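PDB 3GMS: putative NADPH:quinone reductase from Bacillus thuringiensis, which probably reduces quinones with NADPH as a member of the medium-chain dehydrogenase/reductase family, though its function has not been established. Local coordinates for residues A[43-46]-A[47-50]; A[54-57]-A[58-61]; A[129-132]-A[133-137]; A[181-184]-A[185-189]; A[280-283]-A[284-287]. One frame throughout, in Å; residues are numbered along the deposited sequence.

In the fold
All five contacts are short-range, each made within a single turn or helix segment, and they follow one another along the chain. Contacts 1 and 2 belong to the GroES-like domain and touch where Ile-50 CG2 meets Tyr-56 OH at 3.5 Å, so the two turns are neighbours. Contacts 3 and 5 sit on helices 127-139 and 277-292, which pack together: their centres are about 11 Å apart, and Leu-130 CD1 meets Thr-283 CG2 at 3.4 Å. Contact 4 touches none of the others; it lies on helix 182-188 beside the Rossmann-type sheet, about 19 Å from contact 3 and about 36 Å from contact 2 between centres, with contacts 2 and 4 on opposite sides of the chain's centre.

Contact 1. Residues A[43-46]-A[47-50]; sequences PINP and SDLI
Asp-48 lies across the side chain of Asn-45, with its carboxylate turned just 19° from the Asn-45 amide plane. OD2 of Asp-48 takes the backbone N-H of Asn-45 over 2.8 Å (Asn-45 N to Asp-48 OD2). The bond is fairly straight, 160° at the hydrogen, and arrives on the anti side of the carboxylate, though well out of its plane. CG of Asp-48 sits beside its own backbone N (chi1 -67°), and this brings the group back along the chain to Asn-45. In return, Asp-48 N donates to Asn-45 O at 2.8 Å, so the two residues grip each other twice. Here the chain leaves strand 34-43 of the GroES-like domain and turns into the short, weakly bonded helix 46-49, where Leu-49 N reaches Pro-46 O at 3.1 Å. A water bridges the polar ends: it accepts from Asn-45 ND2, donates to Asp-48 OD1 at 2.7 Å, and hydrogen-bonds Ser-47 OG. Asn-45 is also held by Glu-69 at ND2 and Lys-326 at OD1, while Tyr-68 N bonds Asp-48 OD1. Ile-44 CG2 and Leu-49 CD2 come to 4.3 Å, and both side chains rest on helix 310-318.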
loop_
_atom_site.group_PDB
_atom_site.type_symbol
_atom_site.label_atom_id
_atom_site.label_comp_id
_atom_site.label_asym_id
_atom_site.label_seq_id
_atom_site.Cartn_x
_atom_site.Cartn_y
_atom_site.Cartn_z
ATOM N N PRO A 43 5.079 -2.582 9.122
ATOM C CA PRO A 43 4.048 -1.586 9.382
ATOM C C PRO A 43 2.737 -2.322 9.653
ATOM O O PRO A 43 2.565 -3.488 9.265
ATOM C CB PRO A 43 3.974 -0.835 8.045
ATOM C CG PRO A 43 4.104 -1.972 7.003
ATOM C CD PRO A 43 5.219 -2.864 7.675
ATOM N N ILE A 44 1.814 -1.643 10.328
ATOM C CA ILE A 44 0.432 -2.067 10.346
ATOM C C ILE A 44 -0.303 -1.216 9.319
ATOM O O ILE A 44 -0.632 -0.051 9.559
ATOM C CB ILE A 44 -0.196 -1.935 11.745
ATOM C CG1 ILE A 44 0.554 -2.900 12.698
ATOM C CG2 ILE A 44 -1.729 -2.267 11.666
ATOM C CD1 ILE A 44 0.151 -2.789 14.194
ATOM N N ASN A 45 -0.514 -1.772 8.139
ATOM C CA ASN A 45 -1.270 -1.036 7.137
ATOM C C ASN A 45 -2.770 -1.313 7.298
ATOM O O ASN A 45 -3.155 -2.440 7.551
ATOM C CB ASN A 45 -0.855 -1.461 5.717
ATOM C CG ASN A 45 0.633 -1.151 5.390
ATOM O OD1 ASN A 45 1.168 -0.133 5.809
ATOM N ND2 ASN A 45 1.268 -2.020 4.598
ATOM N N PRO A 46 -3.633 -0.288 7.095
ATOM C CA PRO A 46 -5.071 -0.585 6.985
ATOM C C PRO A 46 -5.386 -1.768 6.056
ATOM O O PRO A 46 -6.305 -2.559 6.345
ATOM C CB PRO A 46 -5.673 0.754 6.481
ATOM C CG PRO A 46 -4.798 1.799 7.109
ATOM C CD PRO A 46 -3.365 1.144 6.900
ATOM N N SER A 47 -4.619 -1.960 4.982
ATOM C CA SER A 47 -4.844 -3.090 4.083
ATOM C C SER A 47 -4.431 -4.463 4.653
ATOM O O SER A 47 -4.862 -5.516 4.151
ATOM C CB SER A 47 -4.123 -2.866 2.726
ATOM O OG SER A 47 -2.739 -2.666 2.954
ATOM N N ASP A 48 -3.631 -4.466 5.712
ATOM C CA ASP A 48 -3.318 -5.723 6.424
ATOM C C ASP A 48 -4.542 -6.161 7.245
ATOM O O ASP A 48 -4.676 -7.339 7.581
ATOM C CB ASP A 48 -2.180 -5.562 7.432
ATOM C CG ASP A 48 -0.857 -5.270 6.794
ATOM O OD1 ASP A 48 -0.535 -5.944 5.797
ATOM O OD2 ASP A 48 -0.108 -4.419 7.332
ATOM N N LEU A 49 -5.368 -5.207 7.654
ATOM C CA LEU A 49 -6.524 -5.557 8.506
ATOM C C LEU A 49 -7.746 -6.098 7.767
ATOM O O LEU A 49 -8.534 -6.881 8.329
ATOM C CB LEU A 49 -6.945 -4.364 9.355
ATOM C CG LEU A 49 -5.851 -3.720 10.190
ATOM C CD1 LEU A 49 -6.457 -2.580 11.024
ATOM C CD2 LEU A 49 -5.167 -4.766 11.053
ATOM N N ILE A 50 -7.938 -5.652 6.535
ATOM C CA ILE A 50 -9.081 -6.080 5.722
ATOM C C ILE A 50 -9.233 -7.623 5.649
ATOM O O ILE A 50 -10.342 -8.148 5.865
ATOM C CB ILE A 50 -9.030 -5.424 4.305
ATOM C CG1 ILE A 50 -9.133 -3.900 4.437
ATOM C CG2 ILE A 50 -10.170 -5.983 3.401
ATOM C CD1 ILE A 50 -9.081 -3.145 3.094
HETATM O O HOH W 1 -0.533 -4.275 3.714
#

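Contact 2. Residues A[54-57]-A[58-61]; sequences GAYA and HRIP
Arg-59 lays its guanidinium over one face of the Tyr-56 ring in a cation-pi contact, with Arg-59 CZ 4.3 Å from the ring centroid and 26° off the normal. NH1 does the closest touching: it stands above the ring, displaced toward the rim, and lies 3.2 Å from Tyr-56 CG. The two side chains run the same way, side by side, and the flat groups are tilted 32° against each other, so this is not a parallel stack. Arg-59 gets there by bending its chain at chi3 (-75°), which folds the head back over the ring.

The backbone bonds converge on one acceptor. Tyr-56 O takes both Ile-60 N and Arg-59 N, each at 3.1 Å, the first nearly in line with the carbonyl bond and the second from above its plane. The tight turn they close, with bonds three and four residues along, belongs to the long loop between helix 46-49 and strand 71-77 of the GroES-like domain, on the protein surface.

Apolar packing is slighter. Ile-60 CG1 lies beside the ring's stem, 3.9 Å from Tyr-56 CB, and Ile-60 and Ala-57 both rest against Phe-13. Tyr-56 leans on Ile-50 as well. Arg-59 NH2 also comes close to Arg-269 NE, a group of like charge.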
loop_
_atom_site.group_PDB
_atom_site.type_symbol
_atom_site.label_atom_id
_atom_site.label_comp_id
_atom_site.label_asym_id
_atom_site.label_seq_id
_atom_site.Cartn_x
_atom_site.Cartn_y
_atom_site.Cartn_z
ATOM N N GLY A 54 -12.664 -10.857 7.172
ATOM C CA GLY A 54 -13.423 -11.819 6.386
ATOM C C GLY A 54 -13.927 -11.324 5.051
ATOM O O GLY A 54 -14.563 -12.092 4.324
ATOM N N ALA A 55 -13.664 -10.060 4.723
ATOM C CA ALA A 55 -14.005 -9.509 3.389
ATOM C C ALA A 55 -13.573 -10.403 2.199
ATOM O O ALA A 55 -14.226 -10.379 1.156
ATOM C CB ALA A 55 -13.449 -8.098 3.224
ATOM N N TYR A 56 -12.498 -11.190 2.366
ATOM C CA TYR A 56 -11.994 -12.139 1.330
ATOM C C TYR A 56 -12.012 -13.589 1.818
ATOM O O TYR A 56 -11.050 -14.342 1.608
ATOM C CB TYR A 56 -10.560 -11.797 0.881
ATOM C CG TYR A 56 -10.323 -10.328 0.633
ATOM C CD1 TYR A 56 -9.241 -9.668 1.225
ATOM C CD2 TYR A 56 -11.186 -9.598 -0.192
ATOM C CE1 TYR A 56 -9.017 -8.314 0.997
ATOM C CE2 TYR A 56 -10.982 -8.239 -0.419
ATOM C CZ TYR A 56 -9.898 -7.600 0.181
ATOM O OH TYR A 56 -9.710 -6.250 -0.053
ATOM N N ALA A 57 -13.128 -13.977 2.437
ATOM C CA ALA A 57 -13.317 -15.315 3.000
ATOM C C ALA A 57 -12.881 -16.472 2.079
ATOM O O ALA A 57 -12.257 -17.444 2.526
ATOM C CB ALA A 57 -14.778 -15.488 3.438
ATOM N N HIS A 58 -13.194 -16.357 0.794
ATOM C CA HIS A 58 -13.013 -17.485 -0.116
ATOM C C HIS A 58 -11.563 -17.660 -0.563
ATOM O O HIS A 58 -11.166 -18.748 -0.993
ATOM C CB HIS A 58 -13.992 -17.380 -1.298
ATOM C CG HIS A 58 -15.414 -17.159 -0.870
ATOM N ND1 HIS A 58 -16.128 -18.100 -0.152
ATOM C CD2 HIS A 58 -16.240 -16.094 -1.021
ATOM C CE1 HIS A 58 -17.338 -17.629 0.103
ATOM N NE2 HIS A 58 -17.433 -16.416 -0.414
ATOM N N ARG A 59 -10.766 -16.603 -0.452
ATOM C CA ARG A 59 -9.368 -16.709 -0.854
ATOM C C ARG A 59 -8.340 -16.707 0.279
ATOM O O ARG A 59 -7.170 -17.002 0.042
ATOM C CB ARG A 59 -8.999 -15.703 -1.964
ATOM C CG ARG A 59 -9.817 -14.389 -2.033
ATOM C CD ARG A 59 -9.167 -13.444 -3.054
ATOM N NE ARG A 59 -7.945 -12.869 -2.489
ATOM C CZ ARG A 59 -7.823 -11.613 -2.058
ATOM N NH1 ARG A 59 -8.828 -10.750 -2.173
ATOM N NH2 ARG A 59 -6.678 -11.212 -1.538
ATOM N N ILE A 60 -8.752 -16.406 1.509
ATOM C CA ILE A 60 -7.814 -16.475 2.640
ATOM C C ILE A 60 -8.152 -17.688 3.501
ATOM O O ILE A 60 -9.185 -17.678 4.154
ATOM C CB ILE A 60 -7.848 -15.201 3.556
ATOM C CG1 ILE A 60 -7.774 -13.883 2.744
ATOM C CG2 ILE A 60 -6.755 -15.288 4.611
ATOM C CD1 ILE A 60 -6.348 -13.447 2.285
ATOM N N PRO A 61 -7.285 -18.719 3.503
ATOM C CA PRO A 61 -7.435 -19.922 4.327
ATOM C C PRO A 61 -7.214 -19.558 5.776
ATOM O O PRO A 61 -6.410 -18.655 6.061
ATOM C CB PRO A 61 -6.257 -20.815 3.889
ATOM C CG PRO A 61 -5.761 -20.247 2.645
ATOM C CD PRO A 61 -6.058 -18.777 2.687
#

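Contact 3. Residues A[129-132]-A[133-137]; sequences PLTA and WVTCT
Residues 129-132 and 133-137 form one unbroken run of helix 127-139, a largely buried alpha-helix packed against helix 156-168 of the Rossmann-type domain and against helices 268-274 and 277-292. Successive carbonyls meet N-H groups four residues on. Trp-133 N donates to Pro-129 O at 2.8 Å, Val-134 N to Leu-130 O at 2.9 Å, and Cys-136 N to Ala-132 O at 3.1 Å. Toward 135-137 the helix opens into a wider pi-type turn.

Among the side chains, the threonines fold back on the helix. Thr-135 OG1 is set between its backbone N and carbonyl carbon (chi1 55°), close enough to donate to Thr-131 O at 2.7 Å. Thr-135 N bonds the same oxygen from the opposite face of its carbonyl plane, so one acceptor takes two bonds, and the hydroxyl spends its hydrogen on its own helix. Thr-131 OG1 does likewise, bonding to Ile-127 O.

Leu-130 and Val-134 lie side by side and point the same way, with Leu-130 CD1 4.0 Å from Val-134 CG2; both pack on Trp-271. Trp-133 instead reaches out from the helix, its CG anti to the backbone N (chi1 178°), and goes to Thr-283, His-286 and Leu-290 on helix 277-292. Next to it Thr-137 OG1 donates to Trp-133 O at 2.7 Å, while Thr-137 CG2 sits over the centre of the indole face.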
loop_
_atom_site.group_PDB
_atom_site.type_symbol
_atom_site.label_atom_id
_atom_site.label_comp_id
_atom_site.label_asym_id
_atom_site.label_seq_id
_atom_site.Cartn_x
_atom_site.Cartn_y
_atom_site.Cartn_z
ATOM N N PRO A 129 4.014 2.312 -2.191
ATOM C CA PRO A 129 4.850 2.813 -3.284
ATOM C C PRO A 129 4.648 2.024 -4.557
ATOM O O PRO A 129 4.514 2.627 -5.626
ATOM C CB PRO A 129 6.294 2.667 -2.749
ATOM C CG PRO A 129 6.135 2.721 -1.282
ATOM C CD PRO A 129 4.845 1.950 -1.025
ATOM N N LEU A 130 4.639 0.689 -4.468
ATOM C CA LEU A 130 4.405 -0.084 -5.680
ATOM C C LEU A 130 3.035 0.183 -6.353
ATOM O O LEU A 130 2.970 0.320 -7.561
ATOM C CB LEU A 130 4.633 -1.564 -5.437
ATOM C CG LEU A 130 4.774 -2.453 -6.651
ATOM C CD1 LEU A 130 5.960 -2.077 -7.539
ATOM C CD2 LEU A 130 4.907 -3.880 -6.125
ATOM N N THR A 131 1.975 0.296 -5.553
ATOM C CA THR A 131 0.648 0.657 -6.046
ATOM C C THR A 131 0.640 2.041 -6.713
ATOM O O THR A 131 0.117 2.201 -7.856
ATOM C CB THR A 131 -0.433 0.575 -4.940
ATOM O OG1 THR A 131 -0.513 -0.781 -4.474
ATOM C CG2 THR A 131 -1.817 0.963 -5.508
ATOM N N ALA A 132 1.231 3.025 -6.040
ATOM C CA ALA A 132 1.269 4.372 -6.590
ATOM C C ALA A 132 2.096 4.393 -7.903
ATOM O O ALA A 132 1.650 4.958 -8.900
ATOM C CB ALA A 132 1.827 5.387 -5.550
ATOM N N TRP A 133 3.260 3.746 -7.904
ATOM C CA TRP A 133 4.157 3.730 -9.068
ATOM C C TRP A 133 3.547 3.036 -10.287
ATOM O O TRP A 133 3.615 3.556 -11.424
ATOM C CB TRP A 133 5.459 3.018 -8.740
ATOM C CG TRP A 133 6.398 2.932 -9.950
ATOM C CD1 TRP A 133 6.644 1.829 -10.711
ATOM C CD2 TRP A 133 7.184 3.987 -10.499
ATOM N NE1 TRP A 133 7.569 2.130 -11.700
ATOM C CE2 TRP A 133 7.901 3.451 -11.598
ATOM C CE3 TRP A 133 7.375 5.331 -10.157
ATOM C CZ2 TRP A 133 8.786 4.225 -12.380
ATOM C CZ3 TRP A 133 8.268 6.103 -10.929
ATOM C CH2 TRP A 133 8.957 5.533 -12.031
ATOM N N VAL A 134 3.025 1.836 -10.049
ATOM C CA VAL A 134 2.386 1.053 -11.100
ATOM C C VAL A 134 1.135 1.734 -11.712
ATOM O O VAL A 134 1.029 1.821 -12.933
ATOM C CB VAL A 134 2.168 -0.419 -10.687
ATOM C CG1 VAL A 134 1.380 -1.174 -11.751
ATOM C CG2 VAL A 134 3.523 -1.120 -10.506
ATOM N N THR A 135 0.213 2.193 -10.868
ATOM C CA THR A 135 -1.006 2.867 -11.361
ATOM C C THR A 135 -0.614 4.095 -12.203
ATOM O O THR A 135 -1.150 4.287 -13.308
ATOM C CB THR A 135 -2.022 3.222 -10.222
ATOM O OG1 THR A 135 -1.357 3.998 -9.211
ATOM C CG2 THR A 135 -2.618 1.916 -9.550
ATOM N N CYS A 136 0.359 4.890 -11.730
ATOM C CA CYS A 136 0.848 6.056 -12.494
ATOM C C CYS A 136 1.559 5.687 -13.808
ATOM O O CYS A 136 1.305 6.303 -14.845
ATOM C CB CYS A 136 1.771 6.968 -11.648
ATOM S SG CYS A 136 0.859 7.900 -10.369
ATOM N N THR A 137 2.421 4.692 -13.790
ATOM C CA THR A 137 3.290 4.511 -14.938
ATOM C C THR A 137 2.799 3.457 -15.918
ATOM O O THR A 137 3.245 3.434 -17.084
ATOM C CB THR A 137 4.726 4.198 -14.521
ATOM O OG1 THR A 137 4.795 2.960 -13.784
ATOM C CG2 THR A 137 5.303 5.369 -13.688
#

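Contact 4. Residues A[181-184]-A[185-189]; sequences HTEE and LLRLG
Arg-187 crosses the side chain of Glu-183, one turn back, at a slant, and each atom of its chain finds something there. CB lies 3.4 Å from Glu-184 O; CG comes to 3.5 Å from Glu-183 O and also nears the carboxylate; CD stands at 4.0 Å from Glu-183 OE2. From CG to NE the chain is extended, and NE then gives its hydrogen to Glu-183 OE2 at 3.1 Å, 165° at the hydrogen. The oxygen lies in the guanidinium plane and uses its anti lone pair. Further out, Arg-187 CZ is 3.8 Å and NH2 3.7 Å from Glu-183 OE2, so the salt bridge rests on a single nitrogen. Glu-183 helps by bending at chi2 (70°), and its carboxylate stands nearly perpendicular, 84°, to the guanidinium.

The backbone that carries them is helix 182-188, of the beta-alpha-beta unit between strands 171-176 and 192-195 of the Rossmann-type domain. Leu-185 packs on Val-193, Ala-174 and Thr-176, and Thr-182 CG2 lies 3.9 Å from Leu-186 CD1. Gly-189 closes the helix in a Schellman motif, with positive phi.

At the surface, a one-bond ion pair of this kind probably adds little beyond orienting the Arg-187 guanidinium, and solvent would be expected to screen it.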
loop_
_atom_site.group_PDB
_atom_site.type_symbol
_atom_site.label_atom_id
_atom_site.label_comp_id
_atom_site.label_asym_id
_atom_site.label_seq_id
_atom_site.Cartn_x
_atom_site.Cartn_y
_atom_site.Cartn_z
ATOM N N HIS A 181 -4.309 17.183 6.145
ATOM C CA HIS A 181 -3.090 16.910 5.390
ATOM C C HIS A 181 -2.749 17.947 4.318
ATOM O O HIS A 181 -1.798 17.771 3.569
ATOM C CB HIS A 181 -3.144 15.486 4.795
ATOM C CG HIS A 181 -3.364 14.412 5.821
ATOM N ND1 HIS A 181 -4.617 14.061 6.280
ATOM C CD2 HIS A 181 -2.489 13.606 6.468
ATOM C CE1 HIS A 181 -4.505 13.082 7.159
ATOM N NE2 HIS A 181 -3.223 12.785 7.287
ATOM N N THR A 182 -3.525 19.025 4.247
ATOM C CA THR A 182 -3.418 19.985 3.151
ATOM C C THR A 182 -2.014 20.542 3.005
ATOM O O THR A 182 -1.437 20.484 1.906
ATOM C CB THR A 182 -4.500 21.118 3.254
ATOM O OG1 THR A 182 -5.793 20.526 3.182
ATOM C CG2 THR A 182 -4.371 22.115 2.113
ATOM N N GLU A 183 -1.446 21.043 4.111
ATOM C CA GLU A 183 -0.113 21.636 4.064
ATOM C C GLU A 183 0.923 20.630 3.592
ATOM O O GLU A 183 1.726 20.943 2.711
ATOM C CB GLU A 183 0.297 22.259 5.417
ATOM C CG GLU A 183 1.780 22.740 5.467
ATOM C CD GLU A 183 2.054 23.983 4.598
ATOM O OE1 GLU A 183 1.079 24.647 4.181
ATOM O OE2 GLU A 183 3.242 24.313 4.345
ATOM N N GLU A 184 0.872 19.415 4.153
ATOM C CA GLU A 184 1.829 18.381 3.797
ATOM C C GLU A 184 1.690 18.037 2.303
ATOM O O GLU A 184 2.690 18.018 1.585
ATOM C CB GLU A 184 1.660 17.141 4.676
ATOM C CG GLU A 184 1.777 17.414 6.207
ATOM C CD GLU A 184 0.424 17.621 6.921
ATOM O OE1 GLU A 184 -0.328 18.629 6.647
ATOM O OE2 GLU A 184 0.141 16.774 7.815
ATOM N N LEU A 185 0.452 17.831 1.846
ATOM C CA LEU A 185 0.231 17.519 0.406
ATOM C C LEU A 185 0.765 18.608 -0.522
ATOM O O LEU A 185 1.486 18.319 -1.496
ATOM C CB LEU A 185 -1.244 17.209 0.117
ATOM C CG LEU A 185 -1.778 15.933 0.756
ATOM C CD1 LEU A 185 -3.251 15.878 0.648
ATOM C CD2 LEU A 185 -1.091 14.714 0.036
ATOM N N LEU A 186 0.463 19.879 -0.231
ATOM C CA LEU A 186 1.060 20.936 -1.035
ATOM C C LEU A 186 2.593 20.939 -1.039
ATOM O O LEU A 186 3.190 21.046 -2.107
ATOM C CB LEU A 186 0.527 22.333 -0.661
ATOM C CG LEU A 186 -0.991 22.452 -0.793
ATOM C CD1 LEU A 186 -1.461 23.652 -0.005
ATOM C CD2 LEU A 186 -1.404 22.557 -2.285
ATOM N N ARG A 187 3.210 20.814 0.149
ATOM C CA ARG A 187 4.667 20.711 0.273
ATOM C C ARG A 187 5.244 19.613 -0.573
ATOM O O ARG A 187 6.302 19.784 -1.194
ATOM C CB ARG A 187 5.095 20.422 1.711
ATOM C CG ARG A 187 5.130 21.624 2.575
ATOM C CD ARG A 187 5.865 21.343 3.877
ATOM N NE ARG A 187 5.671 22.483 4.771
ATOM C CZ ARG A 187 6.343 22.689 5.906
ATOM N NH1 ARG A 187 7.273 21.829 6.296
ATOM N NH2 ARG A 187 6.082 23.768 6.643
ATOM N N LEU A 188 4.554 18.476 -0.569
ATOM C CA LEU A 188 5.030 17.299 -1.283
ATOM C C LEU A 188 4.810 17.425 -2.776
ATOM O O LEU A 188 5.391 16.674 -3.545
ATOM C CB LEU A 188 4.375 16.008 -0.742
ATOM C CG LEU A 188 4.887 15.620 0.663
ATOM C CD1 LEU A 188 3.978 14.611 1.310
ATOM C CD2 LEU A 188 6.323 15.087 0.602
ATOM N N GLY A 189 3.989 18.381 -3.204
ATOM C CA GLY A 189 3.842 18.547 -4.634
ATOM C C GLY A 189 2.477 18.526 -5.269
ATOM O O GLY A 189 2.385 18.650 -6.486
#

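Contact 5. Residues A[280-283]-A[284-287]; sequences WQET and FRHL
Phe-284 sets its edge against the face of the Trp-280 six-membered ring, the centroids 4.7 Å apart and the planes at 58°, a tilted edge-to-face pair. Phe-284 CE1 makes the nearest approach, 3.4 Å from Trp-280 CZ2, and comes down offset toward the rim. A chi1 of -169° turns the Trp-280 indole away from its own N-H and lets it run beside Phe-284, one turn on. Leu-130 on helix 127-139 and Val-111 on strand 110-112 pack against both, while Trp-280 NE1 is held by Asn-272.

Backbone bonds are the usual alpha-helical ones of helix 277-292. Arg-285 N to Gln-281 O is 2.9 Å, and Leu-287 N to Thr-283 O, 3.1 Å.

Charged groups meet on another side of the helix. Arg-285 holds Glu-282 side-on with two nitrogens, but both go to one oxygen: Glu-282 OE2 lies 2.6 Å from Arg-285 NH2 and 2.7 Å from Arg-285 NE, close to the guanidinium plane. Neither bond is straight at its hydrogen. Arg-285 bends at chi3 (-79°) to bring them there, and Gln-281 O lies over one face of the guanidinium. Gln-281 NE2 itself turns away to the carbonyl oxygens of Asp-108 and Val-110.

Two donors on one carboxylate oxygen, short though bent, would be expected to draw negative charge toward OE2 and probably favour the ionised form of Glu-282.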
loop_
_atom_site.group_PDB
_atom_site.type_symbol
_atom_site.label_atom_id
_atom_site.label_comp_id
_atom_site.label_asym_id
_atom_site.label_seq_id
_atom_site.Cartn_x
_atom_site.Cartn_y
_atom_site.Cartn_z
ATOM N N TRP A 280 9.480 -7.351 -11.732
ATOM C CA TRP A 280 9.053 -7.033 -10.356
ATOM C C TRP A 280 10.291 -6.548 -9.560
ATOM O O TRP A 280 10.263 -5.487 -8.965
ATOM C CB TRP A 280 8.394 -8.278 -9.766
ATOM C CG TRP A 280 7.663 -8.085 -8.467
ATOM C CD1 TRP A 280 6.366 -7.670 -8.298
ATOM C CD2 TRP A 280 8.184 -8.322 -7.163
ATOM N NE1 TRP A 280 6.063 -7.627 -6.950
ATOM C CE2 TRP A 280 7.146 -8.050 -6.236
ATOM C CE3 TRP A 280 9.412 -8.785 -6.683
ATOM C CZ2 TRP A 280 7.323 -8.175 -4.842
ATOM C CZ3 TRP A 280 9.589 -8.913 -5.297
ATOM C CH2 TRP A 280 8.531 -8.626 -4.401
ATOM N N GLN A 281 11.394 -7.303 -9.600
ATOM C CA GLN A 281 12.645 -6.866 -8.945
ATOM C C GLN A 281 13.199 -5.547 -9.484
ATOM O O GLN A 281 13.611 -4.691 -8.705
ATOM C CB GLN A 281 13.740 -7.929 -9.053
ATOM C CG GLN A 281 13.488 -9.204 -8.310
ATOM C CD GLN A 281 13.651 -9.081 -6.784
ATOM O OE1 GLN A 281 14.332 -8.176 -6.263
ATOM N NE2 GLN A 281 13.057 -10.008 -6.080
ATOM N N GLU A 282 13.194 -5.372 -10.816
ATOM C CA GLU A 282 13.649 -4.133 -11.440
ATOM C C GLU A 282 12.838 -2.945 -10.979
ATOM O O GLU A 282 13.361 -1.842 -10.784
ATOM C CB GLU A 282 13.495 -4.244 -12.948
ATOM C CG GLU A 282 14.631 -4.990 -13.540
ATOM C CD GLU A 282 15.875 -4.135 -13.479
ATOM O OE1 GLU A 282 15.942 -3.168 -14.265
ATOM O OE2 GLU A 282 16.737 -4.401 -12.616
ATOM N N THR A 283 11.550 -3.177 -10.788
ATOM C CA THR A 283 10.661 -2.103 -10.328
ATOM C C THR A 283 11.038 -1.701 -8.895
ATOM O O THR A 283 11.062 -0.505 -8.560
ATOM C CB THR A 283 9.167 -2.534 -10.426
ATOM O OG1 THR A 283 8.883 -2.890 -11.785
ATOM C CG2 THR A 283 8.224 -1.413 -10.024
ATOM N N PHE A 284 11.338 -2.684 -8.049
ATOM C CA PHE A 284 11.803 -2.349 -6.692
ATOM C C PHE A 284 13.141 -1.617 -6.742
ATOM O O PHE A 284 13.365 -0.676 -5.976
ATOM C CB PHE A 284 11.902 -3.571 -5.798
ATOM C CG PHE A 284 10.632 -3.867 -5.066
ATOM C CD1 PHE A 284 9.727 -4.744 -5.590
ATOM C CD2 PHE A 284 10.331 -3.189 -3.875
ATOM C CE1 PHE A 284 8.509 -5.012 -4.896
ATOM C CE2 PHE A 284 9.148 -3.451 -3.167
ATOM C CZ PHE A 284 8.236 -4.367 -3.698
ATOM N N ARG A 285 14.018 -2.008 -7.668
ATOM C CA ARG A 285 15.320 -1.314 -7.736
ATOM C C ARG A 285 15.120 0.141 -8.027
ATOM O O ARG A 285 15.853 0.987 -7.518
ATOM C CB ARG A 285 16.263 -1.983 -8.754
ATOM C CG ARG A 285 17.000 -3.135 -8.138
ATOM C CD ARG A 285 18.155 -3.639 -9.034
ATOM N NE ARG A 285 17.601 -4.464 -10.094
ATOM C CZ ARG A 285 17.246 -5.745 -9.945
ATOM N NH1 ARG A 285 17.418 -6.381 -8.785
ATOM N NH2 ARG A 285 16.732 -6.398 -10.968
ATOM N N HIS A 286 14.086 0.429 -8.812
ATOM C CA HIS A 286 13.732 1.764 -9.145
ATOM C C HIS A 286 13.187 2.596 -8.000
ATOM O O HIS A 286 13.600 3.757 -7.823
ATOM C CB HIS A 286 12.764 1.841 -10.339
ATOM C CG HIS A 286 12.602 3.240 -10.830
ATOM N ND1 HIS A 286 13.630 3.937 -11.432
ATOM C CD2 HIS A 286 11.586 4.125 -10.686
ATOM C CE1 HIS A 286 13.229 5.164 -11.707
ATOM N NE2 HIS A 286 11.994 5.304 -11.263
ATOM N N LEU A 287 12.265 2.016 -7.239
ATOM C CA LEU A 287 11.722 2.706 -6.060
ATOM C C LEU A 287 12.851 2.970 -5.064
ATOM O O LEU A 287 12.922 4.058 -4.511
ATOM C CB LEU A 287 10.646 1.842 -5.383
ATOM C CG LEU A 287 9.365 1.577 -6.184
ATOM C CD1 LEU A 287 8.575 0.469 -5.458
ATOM C CD2 LEU A 287 8.552 2.814 -6.249
#